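Local atomic coordinates of L-Ala-D/L-Glu Epimerase (Escherichia coli, PDB entry 1JPD), a protein that belongs to the enolase superfamily, pairing an N-terminal domain of the mandelate racemase and muconate lactonizing enzyme family with a TIM-barrel-like C-terminal domain. Residues Cys193-Leu196 / Ala197-Gly200; Phe219-Pro222 / Leu223-Ala227. All coordinates share one frame; numbering follows the deposited sequence.

Interaction 1 of 2, residues Cys193-Leu196 / Ala197-Gly200; sequences CQLL and ADLG
Gln194 and Asp198 lie one turn apart on the last stretch of helix 189-198, and their polar ends lean across the same helical surface. The Gln194 chain leaves with CG anti to its own N (chi1 -164°) and then bends at chi2, which brings the amide back over the following turn. Its NE2 ends 3.8 Å from Asp198 OD1 and 3.9 Å from Ala197 CB, with amide and carboxylate planes turned 43° against each other. This is an approach of polar groups rather than a bond, and the small Ala197 methyl lets the amide pass close to the helix. The Asp198 carboxylate lies beside the Gln194 carbonyl, oxygen near oxygen without a bond between them; it is the backbone that uses this carbonyl, with Asp198 N 2.9 Å from Gln194 O.

On another side of the helix Leu195 and Leu199 align as an i, i+4 pair, CD1 to CD1 at 4.2 Å. Leu199 CG stands beside its backbone N, anti to the carbonyl carbon, a setting that directs its CD1 to the CD1 of Leu195. Both leucines also reach helix 160-170: Leu195 touches Ser161, and Leu199 meets Met164 and Val165, partners that suit its apolar branches. Leu196 faces inward to Met164 and to Leu204 of strand 203-205.

Toward the end the backbone bonds weaken: Leu199 N makes weak bonds to both Leu195 O and Leu196 O. Gly200 then takes a positive phi of 72°, a conformation glycine adopts readily, and its N bonds to Ala197 O at 3.0 Å. With Val201 N directed back to Leu196 O, this is a Schellman motif closing the helix of the beta-alpha-beta unit 175-179, 189-198, 203-205.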
loop_
_atom_site.group_PDB
_atom_site.type_symbol
_atom_site.label_atom_id
_atom_site.label_comp_id
_atom_site.label_asym_id
_atom_site.label_seq_id
_atom_site.Cartn_x
_atom_site.Cartn_y
_atom_site.Cartn_z
ATOM N N CYS A 193 17.786 -9.782 12.528
ATOM C CA CYS A 193 17.443 -8.375 12.677
ATOM C C CYS A 193 18.710 -7.644 13.087
ATOM O O CYS A 193 18.959 -6.524 12.643
ATOM C CB CYS A 193 16.356 -8.166 13.734
ATOM S SG CYS A 193 14.751 -8.871 13.327
ATOM N N GLN A 194 19.527 -8.295 13.911
ATOM C CA GLN A 194 20.766 -7.682 14.375
ATOM C C GLN A 194 21.714 -7.389 13.220
ATOM O O GLN A 194 22.389 -6.364 13.214
ATOM C CB GLN A 194 21.465 -8.568 15.406
ATOM C CG GLN A 194 22.521 -7.802 16.191
ATOM C CD GLN A 194 21.939 -6.569 16.869
ATOM O OE1 GLN A 194 21.056 -6.679 17.727
ATOM N NE2 GLN A 194 22.422 -5.390 16.479
ATOM N N LEU A 195 21.768 -8.290 12.244
ATOM C CA LEU A 195 22.612 -8.082 11.074
ATOM C C LEU A 195 22.078 -6.915 10.246
ATOM O O LEU A 195 22.850 -6.106 9.749
ATOM C CB LEU A 195 22.643 -9.328 10.199
ATOM C CG LEU A 195 23.348 -9.064 8.871
ATOM C CD1 LEU A 195 24.788 -8.634 9.151
ATOM C CD2 LEU A 195 23.318 -10.305 8.005
ATOM N N LEU A 196 20.759 -6.837 10.085
ATOM C CA LEU A 196 20.170 -5.746 9.322
ATOM C C LEU A 196 20.534 -4.434 9.994
ATOM O O LEU A 196 20.791 -3.428 9.321
ATOM C CB LEU A 196 18.646 -5.893 9.231
ATOM C CG LEU A 196 18.179 -7.134 8.462
ATOM C CD1 LEU A 196 16.657 -7.103 8.298
ATOM C CD2 LEU A 196 18.867 -7.172 7.099
ATOM N N ALA A 197 20.568 -4.446 11.324
ATOM C CA ALA A 197 20.923 -3.249 12.075
ATOM C C ALA A 197 22.402 -2.915 11.862
ATOM O O ALA A 197 22.751 -1.750 11.697
ATOM C CB ALA A 197 20.625 -3.439 13.555
ATOM N N ASP A 198 23.271 -3.926 11.849
ATOM C CA ASP A 198 24.694 -3.664 11.631
ATOM C C ASP A 198 24.924 -2.989 10.274
ATOM O O ASP A 198 25.913 -2.275 10.095
ATOM C CB ASP A 198 25.532 -4.956 11.669
ATOM C CG ASP A 198 25.552 -5.622 13.036
ATOM O OD1 ASP A 198 25.322 -4.939 14.059
ATOM O OD2 ASP A 198 25.821 -6.841 13.091
ATOM N N LEU A 199 24.011 -3.220 9.326
ATOM C CA LEU A 199 24.116 -2.672 7.975
ATOM C C LEU A 199 23.309 -1.394 7.775
ATOM O O LEU A 199 23.191 -0.877 6.650
ATOM C CB LEU A 199 23.677 -3.726 6.955
ATOM C CG LEU A 199 24.556 -4.982 6.952
ATOM C CD1 LEU A 199 24.061 -5.984 5.918
ATOM C CD2 LEU A 199 25.996 -4.580 6.655
ATOM N N GLY A 200 22.749 -0.888 8.867
ATOM C CA GLY A 200 21.972 0.334 8.801
ATOM C C GLY A 200 20.617 0.214 8.126
ATOM O O GLY A 200 20.091 1.214 7.637
#

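Interaction 2 of 2, residues Phe219-Pro222 / Leu223-Ala227; sequences FIHP and LPICA
Ile225 sets its CD1 methyl over one face of the His221 imidazole, 3.8 Å from the ring centroid and only 10° off the ring normal, a CH-pi contact with the methyl above the centre of the ring. The two side chains cross at about a right angle. His221 carries CG beside its backbone N and anti to the carbonyl carbon (chi1 -60°), and Ile225 holds CG1 in the equivalent place, which extends the CG1-CD1 arm to the imidazole. Both ring nitrogens are used: NE2 bonds to Leu216 O and ND1 to Glu245 OE2, which also receives Ile225 N. These bonds fix the ring's rotation and hold its face under the methyl. A histidine suits the place because it offers a flat face and two polar edge atoms together.

Phe219 adds a smaller apolar contact, its CZ 4.2 Å from Ile225 CD1, while His221 NE2 sits over the rim of one face of the phenyl ring.

At the junction of the two segments, Pro222 CG meets Leu223 CD2 at 3.9 Å. Leu223 adopts the less common rotamer with CG between its own N and carbonyl carbon (chi1 75°), and the Pro222 ring, which restrains its own phi, gives Leu223 CD2 an apolar surface to lie against.

This run leads from the loop after strand 203-205 into strand 225-227. Phe219, Pro222 and Leu223 pack on helix 189-198 through Leu189, Cys193 and Gln194, and the strand itself bonds to its parallel neighbours 203-205 and 246-249.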
loop_
_atom_site.group_PDB
_atom_site.type_symbol
_atom_site.label_atom_id
_atom_site.label_comp_id
_atom_site.label_asym_id
_atom_site.label_seq_id
_atom_site.Cartn_x
_atom_site.Cartn_y
_atom_site.Cartn_z
ATOM N N PHE A 219 12.076 -10.557 21.886
ATOM C CA PHE A 219 13.393 -9.941 21.768
ATOM C C PHE A 219 13.296 -8.454 21.476
ATOM O O PHE A 219 12.360 -8.002 20.818
ATOM C CB PHE A 219 14.235 -10.662 20.697
ATOM C CG PHE A 219 13.785 -10.425 19.277
ATOM C CD1 PHE A 219 14.237 -9.313 18.562
ATOM C CD2 PHE A 219 12.931 -11.332 18.638
ATOM C CE1 PHE A 219 13.848 -9.103 17.230
ATOM C CE2 PHE A 219 12.536 -11.133 17.307
ATOM C CZ PHE A 219 12.997 -10.016 16.602
ATOM N N ILE A 220 14.249 -7.684 21.993
ATOM C CA ILE A 220 14.247 -6.244 21.762
ATOM C C ILE A 220 14.660 -6.006 20.310
ATOM O O ILE A 220 15.783 -6.321 19.908
ATOM C CB ILE A 220 15.226 -5.525 22.720
ATOM C CG1 ILE A 220 14.858 -5.861 24.169
ATOM C CG2 ILE A 220 15.157 -4.016 22.505
ATOM C CD1 ILE A 220 15.886 -5.416 25.195
ATOM N N HIS A 221 13.739 -5.455 19.530
ATOM C CA HIS A 221 13.982 -5.193 18.116
ATOM C C HIS A 221 15.142 -4.242 17.869
ATOM O O HIS A 221 15.149 -3.117 18.361
ATOM C CB HIS A 221 12.706 -4.637 17.465
ATOM C CG HIS A 221 11.531 -5.562 17.552
ATOM N ND1 HIS A 221 10.275 -5.215 17.108
ATOM C CD2 HIS A 221 11.424 -6.823 18.035
ATOM C CE1 HIS A 221 9.444 -6.221 17.315
ATOM N NE2 HIS A 221 10.116 -7.209 17.875
ATOM N N PRO A 222 16.149 -4.691 17.107
ATOM C CA PRO A 222 17.317 -3.864 16.789
ATOM C C PRO A 222 17.016 -2.804 15.725
ATOM O O PRO A 222 17.787 -1.861 15.546
ATOM C CB PRO A 222 18.355 -4.891 16.331
ATOM C CG PRO A 222 17.527 -5.959 15.729
ATOM C CD PRO A 222 16.391 -6.091 16.721
ATOM N N LEU A 223 15.912 -2.980 15.002
ATOM C CA LEU A 223 15.494 -2.012 13.984
ATOM C C LEU A 223 13.985 -2.050 13.964
ATOM O O LEU A 223 13.374 -3.015 14.427
ATOM C CB LEU A 223 16.027 -2.359 12.587
ATOM C CG LEU A 223 15.388 -3.504 11.793
ATOM C CD1 LEU A 223 15.921 -3.486 10.362
ATOM C CD2 LEU A 223 15.687 -4.830 12.460
ATOM N N PRO A 224 13.356 -0.995 13.445
ATOM C CA PRO A 224 11.894 -0.994 13.405
ATOM C C PRO A 224 11.423 -2.179 12.565
ATOM O O PRO A 224 12.031 -2.499 11.532
ATOM C CB PRO A 224 11.566 0.344 12.739
ATOM C CG PRO A 224 12.779 1.200 13.033
ATOM C CD PRO A 224 13.908 0.229 12.843
ATOM N N ILE A 225 10.360 -2.840 13.013
ATOM C CA ILE A 225 9.808 -3.974 12.282
ATOM C C ILE A 225 8.371 -3.611 11.912
ATOM O O ILE A 225 7.558 -3.295 12.782
ATOM C CB ILE A 225 9.882 -5.276 13.131
ATOM C CG1 ILE A 225 11.353 -5.610 13.417
ATOM C CG2 ILE A 225 9.225 -6.434 12.385
ATOM C CD1 ILE A 225 11.592 -6.978 14.035
ATOM N N CYS A 226 8.067 -3.644 10.616
ATOM C CA CYS A 226 6.740 -3.251 10.115
ATOM C C CYS A 226 5.723 -4.349 9.830
ATOM O O CYS A 226 6.052 -5.403 9.288
ATOM C CB CYS A 226 6.895 -2.407 8.841
ATOM S SG CYS A 226 5.390 -1.547 8.321
ATOM N N ALA A 227 4.473 -4.070 10.184
ATOM C CA ALA A 227 3.380 -5.004 9.954
ATOM C C ALA A 227 2.775 -4.707 8.590
ATOM O O ALA A 227 2.533 -3.543 8.249
ATOM C CB ALA A 227 2.317 -4.851 11.038
#

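Overall arrangement
Interaction 1 comes first along the chain, at the end of helix 189-198; interaction 2 follows after strand 203-205 and leads into strand 225-227. Their centres are about 11 Å apart, and both lie within the enolase C-terminal, TIM-barrel-like part of the chain, on the same side of its centre. They meet directly: Cys193 CB packs 3.6 Å from Leu223 CD2, and Cys193 SG lies 3.7 Å from Ile225 CD1, while Gln194 borders Pro222. The middle of an outer helix is thus joined to the loop that enters strand 225-227, one strand beyond the one that follows the helix, with strand 203-205 lying between the two in sequence and touching residues of both.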